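Local coordinates for protein transcriptional regulator, TetR family (Agrobacterium tumefaciens, PDB 3C2B) that probably binds DNA as a TetR-family transcription factor, pairing a predicted helix-turn-helix DNA-binding motif with an all-helical C-terminal domain that assembles into a dimer, at residues F96-L110 / F168-L181. Residues are numbered along the deposited sequence; the frame is centred on the assembly and turned at random.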
ATOM      1  N   PHE A  96       2.620 -14.605 -12.780  1.00 39.54           N
ATOM      2  CA  PHE A  96       2.077 -13.289 -12.631  1.00 39.17           C
ATOM      3  C   PHE A  96       2.338 -12.693 -11.205  1.00 38.83           C
ATOM      4  O   PHE A  96       2.879 -11.585 -11.050  1.00 37.16           O
ATOM      5  CB  PHE A  96       0.576 -13.273 -12.928  1.00 39.21           C
ATOM      6  CG  PHE A  96      -0.015 -11.958 -12.637  1.00 39.02           C
ATOM      7  CD1 PHE A  96       0.065 -10.929 -13.596  1.00 37.15           C
ATOM      8  CD2 PHE A  96      -0.565 -11.689 -11.370  1.00 38.71           C
ATOM      9  CE1 PHE A  96      -0.424  -9.647 -13.321  1.00 37.09           C
ATOM     10  CE2 PHE A  96      -1.058 -10.381 -11.073  1.00 38.05           C
ATOM     11  CZ  PHE A  96      -0.969  -9.359 -12.061  1.00 36.42           C
ATOM     12  N   ALA A  97       1.926 -13.422 -10.171  1.00 38.67           N
ATOM     13  CA  ALA A  97       2.027 -12.887  -8.794  1.00 37.77           C
ATOM     14  C   ALA A  97       3.463 -12.483  -8.452  1.00 37.43           C
ATOM     15  O   ALA A  97       3.692 -11.421  -7.877  1.00 37.83           O
ATOM     16  CB  ALA A  97       1.478 -13.902  -7.805  1.00 38.45           C
ATOM     17  N   HIS A  98       4.424 -13.327  -8.834  1.00 35.93           N
ATOM     18  CA  HIS A  98       5.841 -13.097  -8.583  1.00 36.00           C
ATOM     19  C   HIS A  98       6.350 -11.881  -9.390  1.00 36.86           C
ATOM     20  O   HIS A  98       7.057 -11.020  -8.847  1.00 37.55           O
ATOM     21  CB  HIS A  98       6.596 -14.409  -8.960  1.00 34.12           C
ATOM     22  CG  HIS A  98       8.009 -14.506  -8.455  1.00 31.89           C
ATOM     23  ND1 HIS A  98       8.664 -15.724  -8.339  1.00 33.56           N
ATOM     24  CD2 HIS A  98       8.917 -13.559  -8.092  1.00 30.74           C
ATOM     25  CE1 HIS A  98       9.908 -15.518  -7.923  1.00 28.63           C
ATOM     26  NE2 HIS A  98      10.076 -14.218  -7.748  1.00 32.36           N
ATOM     27  N   ASP A  99       5.996 -11.822 -10.689  1.00 37.08           N
ATOM     28  CA  ASP A  99       6.223 -10.623 -11.514  1.00 37.67           C
ATOM     29  C   ASP A  99       5.636  -9.334 -10.869  1.00 37.29           C
ATOM     30  O   ASP A  99       6.286  -8.310 -10.839  1.00 38.29           O
ATOM     31  CB  ASP A  99       5.589 -10.799 -12.893  1.00 37.07           C
ATOM     32  CG  ASP A  99       6.287 -11.828 -13.744  1.00 39.96           C
ATOM     33  OD1 ASP A  99       7.405 -12.280 -13.403  1.00 41.02           O
ATOM     34  OD2 ASP A  99       5.717 -12.178 -14.803  1.00 41.24           O
ATOM     35  N   LEU A 100       4.417  -9.384 -10.379  1.00 38.01           N
ATOM     36  CA  LEU A 100       3.814  -8.217  -9.670  1.00 38.97           C
ATOM     37  C   LEU A 100       4.685  -7.727  -8.481  1.00 39.97           C
ATOM     38  O   LEU A 100       5.045  -6.545  -8.391  1.00 40.06           O
ATOM     39  CB  LEU A 100       2.379  -8.516  -9.206  1.00 37.81           C
ATOM     40  CG  LEU A 100       1.688  -7.371  -8.383  1.00 38.84           C
ATOM     41  CD1 LEU A 100       1.707  -6.008  -9.136  1.00 37.60           C
ATOM     42  CD2 LEU A 100       0.213  -7.741  -8.034  1.00 38.20           C
ATOM     43  N   LEU A 101       5.039  -8.662  -7.603  1.00 40.11           N
ATOM     44  CA  LEU A 101       5.838  -8.362  -6.432  1.00 40.53           C
ATOM     45  C   LEU A 101       7.173  -7.712  -6.836  1.00 40.76           C
ATOM     46  O   LEU A 101       7.594  -6.692  -6.286  1.00 40.38           O
ATOM     47  CB  LEU A 101       6.049  -9.654  -5.649  1.00 38.71           C
ATOM     48  CG  LEU A 101       4.781 -10.078  -4.906  1.00 40.28           C
ATOM     49  CD1 LEU A 101       4.864 -11.579  -4.515  1.00 38.91           C
ATOM     50  CD2 LEU A 101       4.397  -9.112  -3.700  1.00 39.92           C
ATOM     51  N   ASP A 102       7.800  -8.331  -7.829  1.00 40.57           N
ATOM     52  CA  ASP A 102       9.047  -7.891  -8.380  1.00 41.71           C
ATOM     53  C   ASP A 102       8.921  -6.505  -9.000  1.00 40.82           C
ATOM     54  O   ASP A 102       9.773  -5.682  -8.811  1.00 41.25           O
ATOM     55  CB  ASP A 102       9.450  -8.916  -9.421  1.00 42.62           C
ATOM     56  CG  ASP A 102      10.884  -9.112  -9.478  1.00 47.28           C
ATOM     57  OD1 ASP A 102      11.458  -9.628  -8.493  1.00 56.77           O
ATOM     58  OD2 ASP A 102      11.436  -8.762 -10.511  1.00 46.42           O
ATOM     59  N   VAL A 103       7.876  -6.241  -9.762  1.00 41.59           N
ATOM     60  CA  VAL A 103       7.643  -4.875 -10.306  1.00 41.75           C
ATOM     61  C   VAL A 103       7.467  -3.884  -9.109  1.00 41.24           C
ATOM     62  O   VAL A 103       8.073  -2.813  -9.072  1.00 41.64           O
ATOM     63  CB  VAL A 103       6.391  -4.843 -11.230  1.00 41.77           C
ATOM     64  CG1 VAL A 103       5.776  -3.443 -11.320  1.00 45.08           C
ATOM     65  CG2 VAL A 103       6.688  -5.388 -12.664  1.00 44.96           C
ATOM     66  N   LEU A 104       6.641  -4.214  -8.127  1.00 40.64           N
ATOM     67  CA  LEU A 104       6.471  -3.250  -7.003  1.00 41.31           C
ATOM     68  C   LEU A 104       7.747  -2.950  -6.227  1.00 42.28           C
ATOM     69  O   LEU A 104       7.970  -1.806  -5.795  1.00 43.10           O
ATOM     70  CB  LEU A 104       5.386  -3.713  -6.045  1.00 40.32           C
ATOM     71  CG  LEU A 104       4.021  -3.894  -6.756  1.00 39.65           C
ATOM     72  CD1 LEU A 104       2.955  -4.560  -5.820  1.00 33.61           C
ATOM     73  CD2 LEU A 104       3.522  -2.532  -7.402  1.00 36.24           C
ATOM     74  N   ALA A 105       8.579  -3.985  -6.052  1.00 43.34           N
ATOM     75  CA  ALA A 105       9.833  -3.931  -5.295  1.00 42.72           C
ATOM     76  C   ALA A 105      10.970  -3.240  -6.060  1.00 43.96           C
ATOM     77  O   ALA A 105      12.044  -3.050  -5.505  1.00 45.52           O
ATOM     78  CB  ALA A 105      10.250  -5.354  -4.897  1.00 42.62           C
ATOM     79  N   GLY A 106      10.754  -2.901  -7.329  1.00 43.41           N
ATOM     80  CA  GLY A 106      11.779  -2.228  -8.165  1.00 44.90           C
ATOM     81  C   GLY A 106      12.153  -0.842  -7.638  1.00 44.77           C
ATOM     82  O   GLY A 106      11.273  -0.089  -7.156  1.00 44.36           O
ATOM     83  N   ASP A 107      13.454  -0.524  -7.670  1.00 44.92           N
ATOM     84  CA  ASP A 107      13.938   0.690  -7.014  1.00 45.87           C
ATOM     85  C   ASP A 107      13.375   1.960  -7.661  1.00 45.31           C
ATOM     86  O   ASP A 107      12.932   2.893  -6.968  1.00 44.60           O
ATOM     87  CB  ASP A 107      15.490   0.735  -6.873  1.00 46.25           C
ATOM     88  CG  ASP A 107      16.224   0.525  -8.167  1.00 49.82           C
ATOM     89  OD1 ASP A 107      15.601   0.487  -9.261  1.00 54.07           O
ATOM     90  OD2 ASP A 107      17.472   0.415  -8.094  1.00 53.00           O
ATOM     91  N   VAL A 108      13.331   1.949  -8.986  1.00 44.43           N
ATOM     92  CA  VAL A 108      12.848   3.111  -9.742  1.00 44.85           C
ATOM     93  C   VAL A 108      11.330   3.267  -9.514  1.00 44.97           C
ATOM     94  O   VAL A 108      10.830   4.386  -9.329  1.00 44.80           O
ATOM     95  CB  VAL A 108      13.140   2.991 -11.257  1.00 44.59           C
ATOM     96  CG1 VAL A 108      12.665   4.251 -11.999  1.00 44.23           C
ATOM     97  CG2 VAL A 108      14.633   2.733 -11.508  1.00 45.05           C
ATOM     98  N   SER A 109      10.610   2.145  -9.587  1.00 44.14           N
ATOM     99  CA  SER A 109       9.168   2.173  -9.388  1.00 44.08           C
ATOM    100  C   SER A 109       8.882   2.711  -7.981  1.00 43.65           C
ATOM    101  O   SER A 109       8.028   3.620  -7.819  1.00 44.10           O
ATOM    102  CB  SER A 109       8.515   0.793  -9.630  1.00 44.03           C
ATOM    103  OG  SER A 109       7.191   0.737  -9.074  1.00 43.60           O
ATOM    104  N   LEU A 110       9.598   2.201  -6.976  1.00 41.76           N
ATOM    105  CA  LEU A 110       9.389   2.714  -5.604  1.00 42.06           C
ATOM    106  C   LEU A 110       9.651   4.204  -5.511  1.00 41.75           C
ATOM    107  O   LEU A 110       8.879   4.928  -4.896  1.00 41.93           O
ATOM    108  CB  LEU A 110      10.251   1.979  -4.580  1.00 41.71           C
ATOM    109  CG  LEU A 110       9.817   0.546  -4.284  1.00 40.06           C
ATOM    110  CD1 LEU A 110      10.992  -0.187  -3.602  1.00 42.17           C
ATOM    111  CD2 LEU A 110       8.526   0.456  -3.451  1.00 39.61           C
ATOM    112  N   PHE A 168      -7.250 -10.897  -5.772  1.00 33.98           N
ATOM    113  CA  PHE A 168      -5.964 -11.495  -6.110  1.00 34.55           C
ATOM    114  C   PHE A 168      -4.845 -10.541  -5.781  1.00 34.74           C
ATOM    115  O   PHE A 168      -3.840 -10.929  -5.166  1.00 35.98           O
ATOM    116  CB  PHE A 168      -5.938 -11.835  -7.602  1.00 33.17           C
ATOM    117  CG  PHE A 168      -4.801 -12.735  -8.031  1.00 34.89           C
ATOM    118  CD1 PHE A 168      -4.243 -13.687  -7.164  1.00 34.91           C
ATOM    119  CD2 PHE A 168      -4.289 -12.637  -9.323  1.00 35.03           C
ATOM    120  CE1 PHE A 168      -3.217 -14.540  -7.606  1.00 34.36           C
ATOM    121  CE2 PHE A 168      -3.276 -13.507  -9.768  1.00 39.08           C
ATOM    122  CZ  PHE A 168      -2.737 -14.453  -8.894  1.00 34.99           C
ATOM    123  N   TYR A 169      -5.041  -9.273  -6.101  1.00 34.73           N
ATOM    124  CA  TYR A 169      -3.981  -8.294  -5.910  1.00 34.47           C
ATOM    125  C   TYR A 169      -3.728  -8.139  -4.421  1.00 34.59           C
ATOM    126  O   TYR A 169      -2.569  -8.097  -3.981  1.00 34.95           O
ATOM    127  CB  TYR A 169      -4.405  -6.967  -6.565  1.00 34.20           C
ATOM    128  CG  TYR A 169      -3.335  -5.895  -6.594  1.00 35.72           C
ATOM    129  CD1 TYR A 169      -2.915  -5.242  -5.436  1.00 36.47           C
ATOM    130  CD2 TYR A 169      -2.750  -5.544  -7.796  1.00 37.45           C
ATOM    131  CE1 TYR A 169      -1.908  -4.265  -5.509  1.00 39.13           C
ATOM    132  CE2 TYR A 169      -1.774  -4.549  -7.877  1.00 39.22           C
ATOM    133  CZ  TYR A 169      -1.357  -3.945  -6.762  1.00 38.43           C
ATOM    134  OH  TYR A 169      -0.415  -2.984  -6.928  1.00 38.12           O
ATOM    135  N   GLY A 170      -4.799  -8.013  -3.637  1.00 34.07           N
ATOM    136  CA  GLY A 170      -4.635  -7.823  -2.177  1.00 34.16           C
ATOM    137  C   GLY A 170      -4.002  -9.062  -1.540  1.00 34.40           C
ATOM    138  O   GLY A 170      -3.165  -8.970  -0.624  1.00 34.92           O
ATOM    139  N   LEU A 171      -4.390 -10.233  -2.028  1.00 33.85           N
ATOM    140  CA  LEU A 171      -3.779 -11.499  -1.570  1.00 33.86           C
ATOM    141  C   LEU A 171      -2.283 -11.619  -1.885  1.00 34.01           C
ATOM    142  O   LEU A 171      -1.514 -12.128  -1.066  1.00 36.06           O
ATOM    143  CB  LEU A 171      -4.520 -12.734  -2.101  1.00 31.16           C
ATOM    144  CG  LEU A 171      -5.970 -12.953  -1.594  1.00 32.62           C
ATOM    145  CD1 LEU A 171      -6.667 -14.054  -2.427  1.00 31.20           C
ATOM    146  CD2 LEU A 171      -6.029 -13.359  -0.078  1.00 32.54           C
ATOM    147  N   ILE A 172      -1.868 -11.218  -3.078  1.00 33.12           N
ATOM    148  CA  ILE A 172      -0.446 -11.237  -3.404  1.00 32.11           C
ATOM    149  C   ILE A 172       0.356 -10.224  -2.547  1.00 32.67           C
ATOM    150  O   ILE A 172       1.360 -10.584  -1.933  1.00 33.75           O
ATOM    151  CB  ILE A 172      -0.245 -10.936  -4.907  1.00 31.84           C
ATOM    152  CG1 ILE A 172      -0.977 -11.995  -5.773  1.00 31.74           C
ATOM    153  CG2 ILE A 172       1.250 -10.823  -5.234  1.00 29.50           C
ATOM    154  CD1 ILE A 172      -1.194 -11.492  -7.206  1.00 26.98           C
ATOM    155  N   VAL A 173      -0.126  -8.981  -2.494  1.00 31.93           N
ATOM    156  CA  VAL A 173       0.651  -7.825  -2.061  1.00 33.65           C
ATOM    157  C   VAL A 173       0.357  -7.463  -0.565  1.00 34.26           C
ATOM    158  O   VAL A 173       1.230  -6.961   0.129  1.00 34.24           O
ATOM    159  CB  VAL A 173       0.328  -6.588  -2.963  1.00 33.85           C
ATOM    160  CG1 VAL A 173       1.086  -5.305  -2.481  1.00 33.96           C
ATOM    161  CG2 VAL A 173       0.735  -6.860  -4.410  1.00 33.08           C
ATOM    162  N   SER A 174      -0.870  -7.718  -0.100  1.00 33.80           N
ATOM    163  CA  SER A 174      -1.335  -7.138   1.186  1.00 34.84           C
ATOM    164  C   SER A 174      -0.773  -5.724   1.412  1.00 35.33           C
ATOM    165  O   SER A 174      -0.885  -4.868   0.534  1.00 36.08           O
ATOM    166  CB  SER A 174      -1.006  -8.112   2.322  1.00 34.30           C
ATOM    167  OG  SER A 174      -1.460  -7.634   3.552  1.00 35.96           O
ATOM    168  N   ASP A 175      -0.123  -5.452   2.537  1.00 35.58           N
ATOM    169  CA  ASP A 175       0.419  -4.093   2.750  1.00 36.29           C
ATOM    170  C   ASP A 175       1.887  -3.963   2.296  1.00 35.51           C
ATOM    171  O   ASP A 175       2.542  -3.009   2.629  1.00 35.40           O
ATOM    172  CB  ASP A 175       0.275  -3.671   4.229  1.00 36.69           C
ATOM    173  CG  ASP A 175       1.058  -4.586   5.150  1.00 42.74           C
ATOM    174  OD1 ASP A 175       1.365  -5.748   4.770  1.00 46.05           O
ATOM    175  OD2 ASP A 175       1.358  -4.162   6.256  1.00 47.27           O
ATOM    176  N   LEU A 176       2.409  -4.920   1.528  1.00 34.57           N
ATOM    177  CA  LEU A 176       3.830  -4.901   1.274  1.00 34.22           C
ATOM    178  C   LEU A 176       4.294  -3.705   0.448  1.00 35.77           C
ATOM    179  O   LEU A 176       5.428  -3.263   0.594  1.00 36.17           O
ATOM    180  CB  LEU A 176       4.254  -6.211   0.604  1.00 34.05           C
ATOM    181  CG  LEU A 176       5.740  -6.289   0.300  1.00 34.42           C
ATOM    182  CD1 LEU A 176       6.594  -6.430   1.601  1.00 31.36           C
ATOM    183  CD2 LEU A 176       5.994  -7.412  -0.667  1.00 34.43           C
ATOM    184  N   HIS A 177       3.441  -3.195  -0.454  1.00 35.73           N
ATOM    185  CA  HIS A 177       3.854  -2.062  -1.296  1.00 36.70           C
ATOM    186  C   HIS A 177       4.043  -0.799  -0.442  1.00 37.23           C
ATOM    187  O   HIS A 177       5.109  -0.177  -0.499  1.00 39.14           O
ATOM    188  CB  HIS A 177       2.861  -1.841  -2.457  1.00 35.82           C
ATOM    189  CG  HIS A 177       3.354  -0.902  -3.502  1.00 34.74           C
ATOM    190  ND1 HIS A 177       2.521  -0.312  -4.424  1.00 38.55           N
ATOM    191  CD2 HIS A 177       4.614  -0.493  -3.817  1.00 36.80           C
ATOM    192  CE1 HIS A 177       3.246   0.418  -5.269  1.00 38.05           C
ATOM    193  NE2 HIS A 177       4.515   0.341  -4.907  1.00 37.42           N
ATOM    194  N   VAL A 178       3.036  -0.454   0.364  1.00 37.39           N
ATOM    195  CA  VAL A 178       3.159   0.573   1.423  1.00 38.51           C
ATOM    196  C   VAL A 178       4.423   0.376   2.329  1.00 38.96           C
ATOM    197  O   VAL A 178       5.246   1.288   2.439  1.00 39.80           O
ATOM    198  CB  VAL A 178       1.813   0.802   2.234  1.00 38.78           C
ATOM    199  CG1 VAL A 178       1.985   1.854   3.308  1.00 40.25           C
ATOM    200  CG2 VAL A 178       0.697   1.253   1.320  1.00 38.93           C
ATOM    201  N   ARG A 179       4.635  -0.810   2.907  1.00 37.60           N
ATOM    202  CA  ARG A 179       5.868  -1.014   3.687  1.00 38.67           C
ATOM    203  C   ARG A 179       7.173  -0.688   2.943  1.00 37.14           C
ATOM    204  O   ARG A 179       8.082  -0.086   3.521  1.00 36.83           O
ATOM    205  CB  ARG A 179       5.912  -2.426   4.294  1.00 37.76           C
ATOM    206  CG  ARG A 179       4.629  -2.709   5.153  1.00 41.16           C
ATOM    207  CD  ARG A 179       4.666  -4.027   5.927  1.00 41.81           C
ATOM    208  NE  ARG A 179       5.712  -4.033   6.943  1.00 53.22           N
ATOM    209  CZ  ARG A 179       5.637  -3.448   8.149  1.00 57.41           C
ATOM    210  NH1 ARG A 179       6.695  -3.517   8.969  1.00 58.25           N
ATOM    211  NH2 ARG A 179       4.537  -2.774   8.533  1.00 58.69           N
HETATM  212  N   MSE A 180       7.262  -1.100   1.673  1.00 37.02           N
HETATM  213  CA  MSE A 180       8.474  -0.907   0.883  1.00 36.08           C
HETATM  214  C   MSE A 180       8.670   0.561   0.568  1.00 37.28           C
HETATM  215  O   MSE A 180       9.787   1.080   0.628  1.00 38.50           O
HETATM  216  CB  MSE A 180       8.461  -1.767  -0.391  1.00 36.25           C
HETATM  217  CG  MSE A 180       8.605  -3.285  -0.121  1.00 32.70           C
HETATM  218 SE   MSE A 180       8.904  -4.370  -1.715  0.60 32.81          SE
HETATM  219  CE  MSE A 180       7.300  -3.952  -2.664  1.00 29.10           C
ATOM    220  N   LEU A 181       7.564   1.231   0.309  1.00 37.35           N
ATOM    221  CA  LEU A 181       7.535   2.651   0.034  1.00 38.37           C
ATOM    222  C   LEU A 181       8.029   3.458   1.198  1.00 39.16           C
ATOM    223  O   LEU A 181       8.658   4.488   1.023  1.00 39.42           O
ATOM    224  CB  LEU A 181       6.115   3.079  -0.339  1.00 37.24           C
ATOM    225  CG  LEU A 181       5.660   2.668  -1.748  1.00 38.19           C
ATOM    226  CD1 LEU A 181       4.176   3.035  -1.966  1.00 35.82           C
ATOM    227  CD2 LEU A 181       6.504   3.303  -2.794  1.00 39.81           C
TER
HETATM  228  O   HOH W   1       6.891   0.338  -6.512  1.00 34.71           O
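Leu104 of helix 86-104 is a knob in a hole made by Tyr169, Val173, His177 and Met180, and its branched end serves two neighbours. CD1 meets Val173 CG2 tip to tip at 3.5 Å, tighter than usual for two methyls, while CD2 lies over one face of the His177 imidazole, 3.8 Å from its centroid, in a CH-pi contact. Leu181 CD1 covers the opposite face, so the ring is clamped between two leucines.

The reciprocal knob is Ile172, set among Phe96, Ala97, Leu100 and Leu101. The small Ala97 leaves room for the end of Ile172: Ala97 CB touches Ile172 CD1 at 3.6 Å, and Ile172 CD1 also lies over the centre of one Phe168 face and at the edge of the Phe96 ring. Beta-branched Ile172 divides the work, with CG2 turned to Leu101 CG. Leu100 has CG anti to its own nitrogen (chi1 177°), which carries CD2 over a face of Tyr169, 4.0 Å from the ring centroid. Phe96 and Phe168 lie nearly parallel but slid apart.

The looser, partly exposed side is the turn of Ala105 and Ser109. The flexible selenomethionine Met180 bends at chi3 to bring SE within 3.6 Å of Ala105 CB, and a water bridges Leu104 O, Ser109 OG and His177 NE2. Beyond it, buried Leu110 closes the apolar packing, its CD2 against Met180 CB and, at 3.6 Å, Leu181 CD2.

The break at Ser174, where phi is positive, redirects the chain: segment 168-173 lies at 65° to 96-104, and 176-181 at 24°. The second subunit also packs here: Arg166 of that subunit hydrogen-bonds to Ile172 O. No direct hydrogen bond joins the segments: apolar shape-matching holds this part of the C-terminal domain together, and water supplies the polar link.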